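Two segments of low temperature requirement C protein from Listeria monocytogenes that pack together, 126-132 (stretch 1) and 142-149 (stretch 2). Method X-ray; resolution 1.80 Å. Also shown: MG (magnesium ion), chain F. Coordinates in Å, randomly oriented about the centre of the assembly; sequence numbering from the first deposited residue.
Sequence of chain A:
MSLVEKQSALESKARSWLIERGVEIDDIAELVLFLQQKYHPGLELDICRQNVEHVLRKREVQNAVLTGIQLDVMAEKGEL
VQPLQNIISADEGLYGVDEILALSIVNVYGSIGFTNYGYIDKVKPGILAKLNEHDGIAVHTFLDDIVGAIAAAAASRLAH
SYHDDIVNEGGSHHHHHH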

# COMPACT_ATOMS: atom_id res chain seq x y z
N GLY A 126 -21.26 1.72 -16.55
CA GLY A 126 -20.76 1.48 -17.89
C GLY A 126 -20.09 0.15 -18.18
O GLY A 126 -20.64 -0.92 -17.87
N ILE A 127 -18.91 0.21 -18.78
CA ILE A 127 -18.14 -0.97 -19.16
C ILE A 127 -17.91 -1.95 -18.00
O ILE A 127 -17.79 -3.15 -18.22
CB ILE A 127 -16.78 -0.58 -19.78
CG1 ILE A 127 -16.06 -1.82 -20.33
CG2 ILE A 127 -15.91 0.11 -18.74
CD1 ILE A 127 -16.76 -2.46 -21.50
N LEU A 128 -17.84 -1.44 -16.77
CA LEU A 128 -17.62 -2.32 -15.63
C LEU A 128 -18.76 -3.31 -15.46
O LEU A 128 -18.57 -4.40 -14.92
CB LEU A 128 -17.41 -1.51 -14.35
CG LEU A 128 -16.13 -0.66 -14.36
CD1 LEU A 128 -16.00 0.10 -13.05
CD2 LEU A 128 -14.91 -1.56 -14.56
N ALA A 129 -19.95 -2.94 -15.92
CA ALA A 129 -21.10 -3.83 -15.81
C ALA A 129 -20.93 -4.99 -16.79
O ALA A 129 -21.28 -6.13 -16.48
CB ALA A 129 -22.39 -3.07 -16.11
N LYS A 130 -20.37 -4.71 -17.96
CA LYS A 130 -20.15 -5.73 -18.97
C LYS A 130 -19.06 -6.73 -18.57
O LYS A 130 -19.06 -7.87 -19.03
CB LYS A 130 -19.79 -5.07 -20.31
CG LYS A 130 -20.86 -4.11 -20.82
CD LYS A 130 -20.48 -3.49 -22.16
CE LYS A 130 -20.46 -4.52 -23.29
NZ LYS A 130 -20.05 -3.92 -24.59
N LEU A 131 -18.15 -6.30 -17.72
CA LEU A 131 -17.07 -7.16 -17.26
C LEU A 131 -17.50 -7.96 -16.03
O LEU A 131 -16.77 -8.84 -15.57
CB LEU A 131 -15.84 -6.32 -16.90
CG LEU A 131 -15.13 -5.58 -18.04
CD1 LEU A 131 -14.01 -4.72 -17.47
CD2 LEU A 131 -14.57 -6.59 -19.03
N ASN A 132 -18.69 -7.66 -15.52
CA ASN A 132 -19.21 -8.32 -14.32
C ASN A 132 -20.39 -9.25 -14.59
O ASN A 132 -21.28 -9.38 -13.76
CB ASN A 132 -19.62 -7.24 -13.31
CG ASN A 132 -19.92 -7.80 -11.94
OD1 ASN A 132 -19.06 -8.41 -11.30
ND2 ASN A 132 -21.14 -7.59 -11.46
MG MG F . -11.48 -8.51 -9.58
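Stretch 2 (142-149) FLDDIVGA

Stretch 2 (142-149) packs against the short, weakly bonded helical turn of stretch 1 through apolar side chains, with no direct hydrogen bond between the two; together they bury 282 Å². Its helix takes in 143-149 and runs on beyond Ala149, held by backbone bonds such as Val147 N to Leu143 O (2.9 Å) and Gly148 N to Asp144 O (3.1 Å). The backbones come nearest at Leu131 and Asp144, whose CA atoms lie 6.1 Å apart, and from there stretch 2 advances along the turn toward Leu128 and Ile127, so the two chains run in broadly opposite senses.

Phe142 is buried but does not touch stretch 1. Leu143 (chi1 t, chi2 p) meets Leu131, CD2 to CD2 at 3.9 Å. Asp144 offers its backbone to the same leucine, with Leu131 CD1 4.1 Å from Asp144 CA, while its carboxylate serves the magnesium ion: OD1 binds MG at 2.5 Å, and OD2 accepts from water 2 at 2.5 Å, itself a ligand of the metal. Water 1 links Asp144 OD2 (3.0 Å) to Asn132 OD1 (2.5 Å), a polar bridge beside the apolar contact. Asp145 points its CA-to-CB bond away from stretch 1 and binds MG through OD2 at 2.1 Å; a weak bond joins its N to Asp144 OD1 (2.6 Å). Ile146 makes no contact with stretch 1.

Val147, one helical turn after Leu143, points toward stretch 1 and touches three residues: its CG2 lies 3.9 Å from Leu131 CD1, its CG1 3.7 Å from Leu128 CD2 and 4.0 Å from Ile127 CG2. At Gly148 the bare backbone faces Leu128, whose CD2 approaches Gly148 N at 4.1 Å and Asp144 O at 3.7 Å. Ala149 lies out of reach.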

# COMPACT_ATOMS: atom_id res chain seq x y z
N PHE A 142 -9.32 -10.07 -12.91
CA PHE A 142 -8.28 -9.04 -12.80
C PHE A 142 -8.61 -7.79 -13.61
O PHE A 142 -8.31 -6.67 -13.19
CB PHE A 142 -6.94 -9.60 -13.25
CG PHE A 142 -6.29 -10.48 -12.24
CD1 PHE A 142 -5.42 -9.95 -11.30
CD2 PHE A 142 -6.60 -11.84 -12.19
CE1 PHE A 142 -4.86 -10.76 -10.32
CE2 PHE A 142 -6.04 -12.65 -11.21
CZ PHE A 142 -5.17 -12.11 -10.27
N LEU A 143 -9.21 -7.99 -14.78
CA LEU A 143 -9.53 -6.86 -15.64
C LEU A 143 -10.52 -5.86 -15.05
O LEU A 143 -10.39 -4.65 -15.30
CB LEU A 143 -10.04 -7.35 -17.00
CG LEU A 143 -10.31 -6.23 -18.01
CD1 LEU A 143 -9.07 -5.37 -18.18
CD2 LEU A 143 -10.72 -6.84 -19.35
N ASP A 144 -11.51 -6.32 -14.29
CA ASP A 144 -12.46 -5.35 -13.72
C ASP A 144 -11.74 -4.37 -12.80
O ASP A 144 -12.01 -3.16 -12.85
CB ASP A 144 -13.63 -6.04 -13.00
CG ASP A 144 -13.21 -7.12 -12.02
OD1 ASP A 144 -12.05 -7.10 -11.55
OD2 ASP A 144 -14.06 -7.98 -11.72
N ASP A 145 -10.83 -4.86 -11.96
CA ASP A 145 -10.07 -4.01 -11.05
C ASP A 145 -9.15 -3.09 -11.85
O ASP A 145 -8.99 -1.91 -11.52
CB ASP A 145 -9.19 -4.85 -10.12
CG ASP A 145 -9.98 -5.80 -9.28
OD1 ASP A 145 -10.64 -5.35 -8.32
OD2 ASP A 145 -9.94 -7.01 -9.58
N ILE A 146 -8.53 -3.64 -12.89
CA ILE A 146 -7.62 -2.87 -13.72
C ILE A 146 -8.31 -1.66 -14.35
O ILE A 146 -7.79 -0.54 -14.32
CB ILE A 146 -7.01 -3.76 -14.84
CG1 ILE A 146 -5.98 -4.72 -14.23
CG2 ILE A 146 -6.39 -2.90 -15.93
CD1 ILE A 146 -5.45 -5.79 -15.20
N VAL A 147 -9.49 -1.89 -14.92
CA VAL A 147 -10.25 -0.82 -15.56
C VAL A 147 -10.68 0.22 -14.54
O VAL A 147 -10.54 1.42 -14.76
CB VAL A 147 -11.47 -1.40 -16.30
CG1 VAL A 147 -12.34 -0.29 -16.87
CG2 VAL A 147 -10.98 -2.31 -17.42
N GLY A 148 -11.20 -0.24 -13.40
CA GLY A 148 -11.61 0.69 -12.37
C GLY A 148 -10.43 1.51 -11.87
O GLY A 148 -10.55 2.71 -11.61
N ALA A 149 -9.27 0.86 -11.74
CA ALA A 149 -8.07 1.54 -11.26
C ALA A 149 -7.53 2.56 -12.25
O ALA A 149 -7.06 3.63 -11.86
CB ALA A 149 -6.99 0.52 -10.93
O HOH W 1 -16.91 -7.22 -11.12
O HOH W 2 -13.21 -9.43 -9.83
O HOH W 3 -12.35 -7.12 -8.30